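Local coordinates for BIFUNCTIONAL PROTEIN Proline utilization A (PutA) (Corynebacterium freiburgense, PDB 5UX5), which catalyses the two-step oxidation of proline to glutamate, joining an FAD-dependent proline dehydrogenase and an NAD-dependent L-glutamate-semialdehyde dehydrogenase in one chain, at residues A[158-163]-A[741-746]; A[749-754]-A[801-806]. One frame throughout, in Å; residues are numbered along the deposited sequence.

Both contacts involve helix 740-750, interaction 1 on its body and interaction 2 just past its end, and their centres lie about 15 Å apart. Interaction 1 joins the two catalytic modules, setting a loop of the proline dehydrogenase barrel against this helix of the aldehyde dehydrogenase. Interaction 2 stays within the aldehyde dehydrogenase, where the chain just leaving the helix, through L751 and V753, packs on W801 to P803, which lead into strand 804-807. Each is partly buried, with none of its touching residues fully exposed. A side-chain amide and carboxylates set against loop backbone carry interaction 1, whereas aliphatic carbons carry interaction 2. They touch at two places, L744 against I805 and G163 against T750.

Interaction 1. Residues A[158-163]-A[741-746]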
loop_
_atom_site.group_PDB
_atom_site.type_symbol
_atom_site.label_atom_id
_atom_site.label_comp_id
_atom_site.label_asym_id
_atom_site.label_seq_id
_atom_site.Cartn_x
_atom_site.Cartn_y
_atom_site.Cartn_z
ATOM N N GLY A 158 9.295 -1.965 -23.377
ATOM C CA GLY A 158 10.183 -0.859 -23.067
ATOM C C GLY A 158 10.108 -0.437 -21.614
ATOM O O GLY A 158 9.703 -1.210 -20.751
ATOM N N GLU A 159 10.558 0.800 -21.377
ATOM C CA GLU A 159 10.624 1.405 -20.046
ATOM C C GLU A 159 9.265 1.343 -19.355
ATOM O O GLU A 159 8.217 1.465 -19.994
ATOM C CB GLU A 159 11.096 2.870 -20.175
ATOM C CG GLU A 159 12.043 3.424 -19.090
ATOM C CD GLU A 159 12.564 4.839 -19.418
ATOM O OE1 GLU A 159 11.902 5.598 -20.170
ATOM O OE2 GLU A 159 13.652 5.201 -18.927
ATOM N N ALA A 160 9.283 1.178 -18.034
ATOM C CA ALA A 160 8.036 1.117 -17.279
ATOM C C ALA A 160 7.205 2.359 -17.555
ATOM O O ALA A 160 7.729 3.474 -17.607
ATOM C CB ALA A 160 8.306 1.010 -15.780
ATOM N N VAL A 161 5.908 2.161 -17.767
ATOM C CA VAL A 161 5.013 3.258 -18.129
ATOM C C VAL A 161 4.480 3.853 -16.827
ATOM O O VAL A 161 3.389 3.522 -16.359
ATOM C CB VAL A 161 3.900 2.814 -19.072
ATOM C CG1 VAL A 161 3.097 4.024 -19.526
ATOM C CG2 VAL A 161 4.476 2.083 -20.261
ATOM N N LEU A 162 5.264 4.775 -16.255
ATOM C CA LEU A 162 4.912 5.495 -15.040
ATOM C C LEU A 162 4.359 6.892 -15.292
ATOM O O LEU A 162 3.717 7.449 -14.397
ATOM C CB LEU A 162 6.133 5.579 -14.120
ATOM C CG LEU A 162 6.642 4.159 -13.820
ATOM C CD1 LEU A 162 7.903 4.117 -12.974
ATOM C CD2 LEU A 162 5.562 3.344 -13.164
ATOM N N GLY A 163 4.561 7.465 -16.489
ATOM C CA GLY A 163 4.083 8.804 -16.773
ATOM C C GLY A 163 3.509 8.934 -18.172
ATOM O O GLY A 163 3.602 8.021 -18.990
ATOM N N THR A 741 15.753 9.302 -12.341
ATOM C CA THR A 741 15.313 10.691 -12.290
ATOM C C THR A 741 14.380 11.023 -13.450
ATOM O O THR A 741 13.333 11.654 -13.245
ATOM C CB THR A 741 16.510 11.633 -12.281
ATOM O OG1 THR A 741 17.545 11.091 -11.442
ATOM C CG2 THR A 741 16.061 12.990 -11.744
ATOM N N ASP A 742 14.731 10.600 -14.671
ATOM C CA ASP A 742 13.831 10.815 -15.798
ATOM C C ASP A 742 12.444 10.258 -15.492
ATOM O O ASP A 742 11.432 10.946 -15.678
ATOM C CB ASP A 742 14.373 10.154 -17.065
ATOM C CG ASP A 742 15.475 10.938 -17.739
ATOM O OD1 ASP A 742 15.570 12.194 -17.602
ATOM O OD2 ASP A 742 16.240 10.258 -18.458
ATOM N N GLN A 743 12.382 9.003 -15.022
ATOM C CA GLN A 743 11.093 8.362 -14.757
ATOM C C GLN A 743 10.327 9.057 -13.637
ATOM O O GLN A 743 9.099 9.206 -13.721
ATOM C CB GLN A 743 11.290 6.884 -14.409
ATOM C CG GLN A 743 11.762 6.035 -15.577
ATOM C CD GLN A 743 10.607 5.483 -16.384
ATOM O OE1 GLN A 743 9.936 6.224 -17.107
ATOM N NE2 GLN A 743 10.365 4.178 -16.267
ATOM N N LEU A 744 11.022 9.451 -12.559
ATOM C CA LEU A 744 10.372 10.195 -11.485
ATOM C C LEU A 744 9.763 11.483 -12.010
ATOM O O LEU A 744 8.626 11.828 -11.671
ATOM C CB LEU A 744 11.368 10.503 -10.368
ATOM C CG LEU A 744 10.874 11.493 -9.305
ATOM C CD1 LEU A 744 9.686 10.899 -8.569
ATOM C CD2 LEU A 744 11.979 11.901 -8.338
ATOM N N ILE A 745 10.502 12.193 -12.859
ATOM C CA ILE A 745 9.974 13.420 -13.450
ATOM C C ILE A 745 8.722 13.123 -14.268
ATOM O O ILE A 745 7.685 13.775 -14.100
ATOM C CB ILE A 745 11.062 14.117 -14.290
ATOM C CG1 ILE A 745 12.130 14.692 -13.365
ATOM C CG2 ILE A 745 10.477 15.192 -15.183
ATOM C CD1 ILE A 745 13.282 15.267 -14.066
ATOM N N ASP A 746 8.784 12.096 -15.127
ATOM C CA ASP A 746 7.633 11.739 -15.954
ATOM C C ASP A 746 6.424 11.380 -15.091
ATOM O O ASP A 746 5.296 11.826 -15.343
ATOM C CB ASP A 746 8.014 10.594 -16.889
ATOM C CG ASP A 746 6.945 10.310 -17.946
ATOM O OD1 ASP A 746 6.084 11.187 -18.172
ATOM O OD2 ASP A 746 6.975 9.222 -18.572
#
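The side-chain amide nitrogen of Q743 is gripped twice, by A160 O across the contact and by D707 OD1 of helix 706-718, so both partners of this buried NE2 are oxygens. The bond from Q743 NE2 to A160 O is 3.0 Å long and nearly straight, 160° at the hydrogen. It arrives in the carbonyl plane on a lone pair, while A160 O in turn sits close to the plane of the Q743 amide. The Q743 chain gets there by a bend at chi2, which swings the amide from the helix surface across to the loop. A160 O also takes a weak bond from L162 N, closing an inverse gamma turn centred on V161. E159 covers the Q743 amide: the two chains reach toward each other and their terminal planes stack, 13° from parallel, with E159 CD 3.7 Å from Q743 CD. The E159 side chain is poorly ordered, and its ion pair with R739 is long and weak. The loop 158-163 follows strand 151-157 of the (βα)8 barrel and leads into helix 164-178, so helix 740-750 of the aldehyde dehydrogenase abuts the start of a barrel helix. D746 makes that junction. With CG anti to the backbone N (chi1 -171°), its carboxylate lies against the backbone of G163, the N-cap residue, where no side chain intervenes: D746 CG is 3.4 Å from G163 CA. D746 OD1 accepts from G165 N and D746 OD2 from E166 N, so both oxygens engage amides of the first turn. The helix end would be expected to stabilise the carboxylate's negative charge. At the flank, L162 CD1 comes within 4.1 Å of Q743 NE2, its side chain lying crosswise to the glutamine.

Interaction 2. Residues A[749-754]-A[801-806]; sequences RTLRVG and WSPGIR
V753 supplies the principal surface, and its branches divide the opposing backbone between them. The CB points toward 801-806 but stays back, 4.6 Å from W801 O; the methyls do the touching. CG1, anti to the backbone N (chi1 -179°), reaches the peptide between W801 and S802, with V753 CG1 3.7 Å from W801 O. CG2, anti to the carbonyl carbon, extends further along the same chain and lies 3.9 Å from S802 CA. The same methyl also meets the proline ring at CD, V753 CG2 to P803 CD being 3.9 Å; the two side chains run antiparallel, passing alongside rather than meeting end to end. Two residues earlier, L751 offers CD1 to the next ring carbon, 4.2 Å from P803 CG. The extended backbone of 751-753 explains this spacing: L751 and V753 both direct CB toward the partner segment, while R752 between them bonds to T762 and M763 through its backbone. Such packing belongs to the α/β architecture of the aldehyde dehydrogenase, in which helix 740-750 follows strand 728-734. That strand and strand 804-807 both pair in parallel with strand 824-830. The loop after the helix packs on the residues just before strand 804-807. P803 is buried further by T748, M763 and F718. Polar groups at the margin are held by other partners: S802 OG accepts from E792 N, and R752 NH2 forms a salt bridge with D164, tying this loop back to the proline dehydrogenase barrel.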
loop_
_atom_site.group_PDB
_atom_site.type_symbol
_atom_site.label_atom_id
_atom_site.label_comp_id
_atom_site.label_asym_id
_atom_site.label_seq_id
_atom_site.Cartn_x
_atom_site.Cartn_y
_atom_site.Cartn_z
ATOM N N ARG A 749 4.959 14.741 -13.322
ATOM C CA ARG A 749 4.175 15.556 -14.244
ATOM C C ARG A 749 2.839 14.894 -14.599
ATOM O O ARG A 749 1.919 15.590 -15.036
ATOM C CB ARG A 749 4.983 15.851 -15.505
ATOM C CG ARG A 749 6.289 16.600 -15.267
ATOM C CD ARG A 749 6.781 17.304 -16.565
ATOM N NE ARG A 749 8.011 18.098 -16.403
ATOM C CZ ARG A 749 8.098 19.285 -15.781
ATOM N NH1 ARG A 749 7.033 19.865 -15.216
ATOM N NH2 ARG A 749 9.272 19.908 -15.714
ATOM N N THR A 750 2.705 13.568 -14.431
ATOM C CA THR A 750 1.477 12.869 -14.809
ATOM C C THR A 750 0.377 12.886 -13.730
ATOM O O THR A 750 -0.791 12.668 -14.060
ATOM C CB THR A 750 1.816 11.422 -15.222
ATOM O OG1 THR A 750 2.698 11.452 -16.347
ATOM C CG2 THR A 750 0.593 10.631 -15.635
ATOM N N LEU A 751 0.690 13.165 -12.471
ATOM C CA LEU A 751 -0.355 13.225 -11.451
ATOM C C LEU A 751 -1.449 14.228 -11.805
ATOM O O LEU A 751 -1.168 15.368 -12.184
ATOM C CB LEU A 751 0.251 13.591 -10.102
ATOM C CG LEU A 751 1.089 12.516 -9.446
ATOM C CD1 LEU A 751 1.927 13.150 -8.361
ATOM C CD2 LEU A 751 0.166 11.434 -8.883
ATOM N N ARG A 752 -2.705 13.815 -11.615
ATOM C CA ARG A 752 -3.863 14.669 -11.880
ATOM C C ARG A 752 -4.196 15.429 -10.594
ATOM O O ARG A 752 -4.620 14.826 -9.601
ATOM C CB ARG A 752 -5.081 13.859 -12.318
ATOM C CG ARG A 752 -4.934 12.957 -13.538
ATOM C CD ARG A 752 -4.333 13.587 -14.785
ATOM N NE ARG A 752 -4.005 12.534 -15.748
ATOM C CZ ARG A 752 -3.073 12.629 -16.696
ATOM N NH1 ARG A 752 -2.345 13.748 -16.828
ATOM N NH2 ARG A 752 -2.864 11.589 -17.508
ATOM N N VAL A 753 -4.005 16.747 -10.607
ATOM C CA VAL A 753 -4.277 17.592 -9.453
ATOM C C VAL A 753 -5.724 18.060 -9.524
ATOM O O VAL A 753 -6.184 18.530 -10.567
ATOM C CB VAL A 753 -3.310 18.791 -9.413
ATOM C CG1 VAL A 753 -3.567 19.646 -8.198
ATOM C CG2 VAL A 753 -1.875 18.321 -9.421
ATOM N N GLY A 754 -6.435 17.942 -8.409
ATOM C CA GLY A 754 -7.828 18.342 -8.326
ATOM C C GLY A 754 -8.367 18.055 -6.938
ATOM O O GLY A 754 -7.658 17.546 -6.066
ATOM N N TRP A 801 -2.378 22.934 -5.719
ATOM C CA TRP A 801 -0.998 23.161 -6.143
ATOM C C TRP A 801 -0.472 21.922 -6.852
ATOM O O TRP A 801 -0.594 20.805 -6.331
ATOM C CB TRP A 801 -0.075 23.487 -4.961
ATOM C CG TRP A 801 -0.193 24.873 -4.491
ATOM C CD1 TRP A 801 -1.178 25.386 -3.702
ATOM C CD2 TRP A 801 0.704 25.961 -4.781
ATOM N NE1 TRP A 801 -0.952 26.731 -3.483
ATOM C CE2 TRP A 801 0.193 27.107 -4.138
ATOM C CE3 TRP A 801 1.888 26.077 -5.521
ATOM C CZ2 TRP A 801 0.823 28.341 -4.205
ATOM C CZ3 TRP A 801 2.508 27.319 -5.593
ATOM C CH2 TRP A 801 1.978 28.424 -4.937
ATOM N N SER A 802 0.139 22.121 -8.018
ATOM C CA SER A 802 0.785 21.016 -8.707
ATOM C C SER A 802 2.069 20.647 -7.955
ATOM O O SER A 802 2.621 21.469 -7.228
ATOM C CB SER A 802 1.065 21.390 -10.178
ATOM O OG SER A 802 2.405 21.802 -10.440
ATOM N N PRO A 803 2.539 19.405 -8.074
ATOM C CA PRO A 803 3.714 18.990 -7.294
ATOM C C PRO A 803 4.987 19.575 -7.863
ATOM O O PRO A 803 5.062 19.909 -9.048
ATOM C CB PRO A 803 3.722 17.468 -7.442
ATOM C CG PRO A 803 3.009 17.218 -8.772
ATOM C CD PRO A 803 2.009 18.321 -8.936
ATOM N N GLY A 804 6.024 19.634 -7.018
ATOM C CA GLY A 804 7.325 20.098 -7.447
ATOM C C GLY A 804 8.439 19.189 -6.962
ATOM O O GLY A 804 8.261 18.410 -6.047
ATOM N N ILE A 805 9.600 19.299 -7.599
ATOM C CA ILE A 805 10.779 18.515 -7.225
ATOM C C ILE A 805 12.009 19.435 -7.262
ATOM O O ILE A 805 12.371 19.951 -8.329
ATOM C CB ILE A 805 10.977 17.301 -8.148
ATOM C CG1 ILE A 805 9.769 16.374 -8.082
ATOM C CG2 ILE A 805 12.277 16.570 -7.852
ATOM C CD1 ILE A 805 9.838 15.281 -9.073
ATOM N N ARG A 806 12.624 19.667 -6.090
ATOM C CA ARG A 806 13.930 20.322 -5.977
ATOM C C ARG A 806 15.068 19.334 -6.165
ATOM O O ARG A 806 15.041 18.223 -5.618
ATOM C CB ARG A 806 14.131 20.921 -4.600
ATOM C CG ARG A 806 13.108 21.830 -4.177
ATOM C CD ARG A 806 13.406 22.241 -2.776
ATOM N NE ARG A 806 12.374 23.181 -2.404
ATOM C CZ ARG A 806 12.605 24.403 -1.976
ATOM N NH1 ARG A 806 13.859 24.823 -1.826
ATOM N NH2 ARG A 806 11.575 25.187 -1.687
#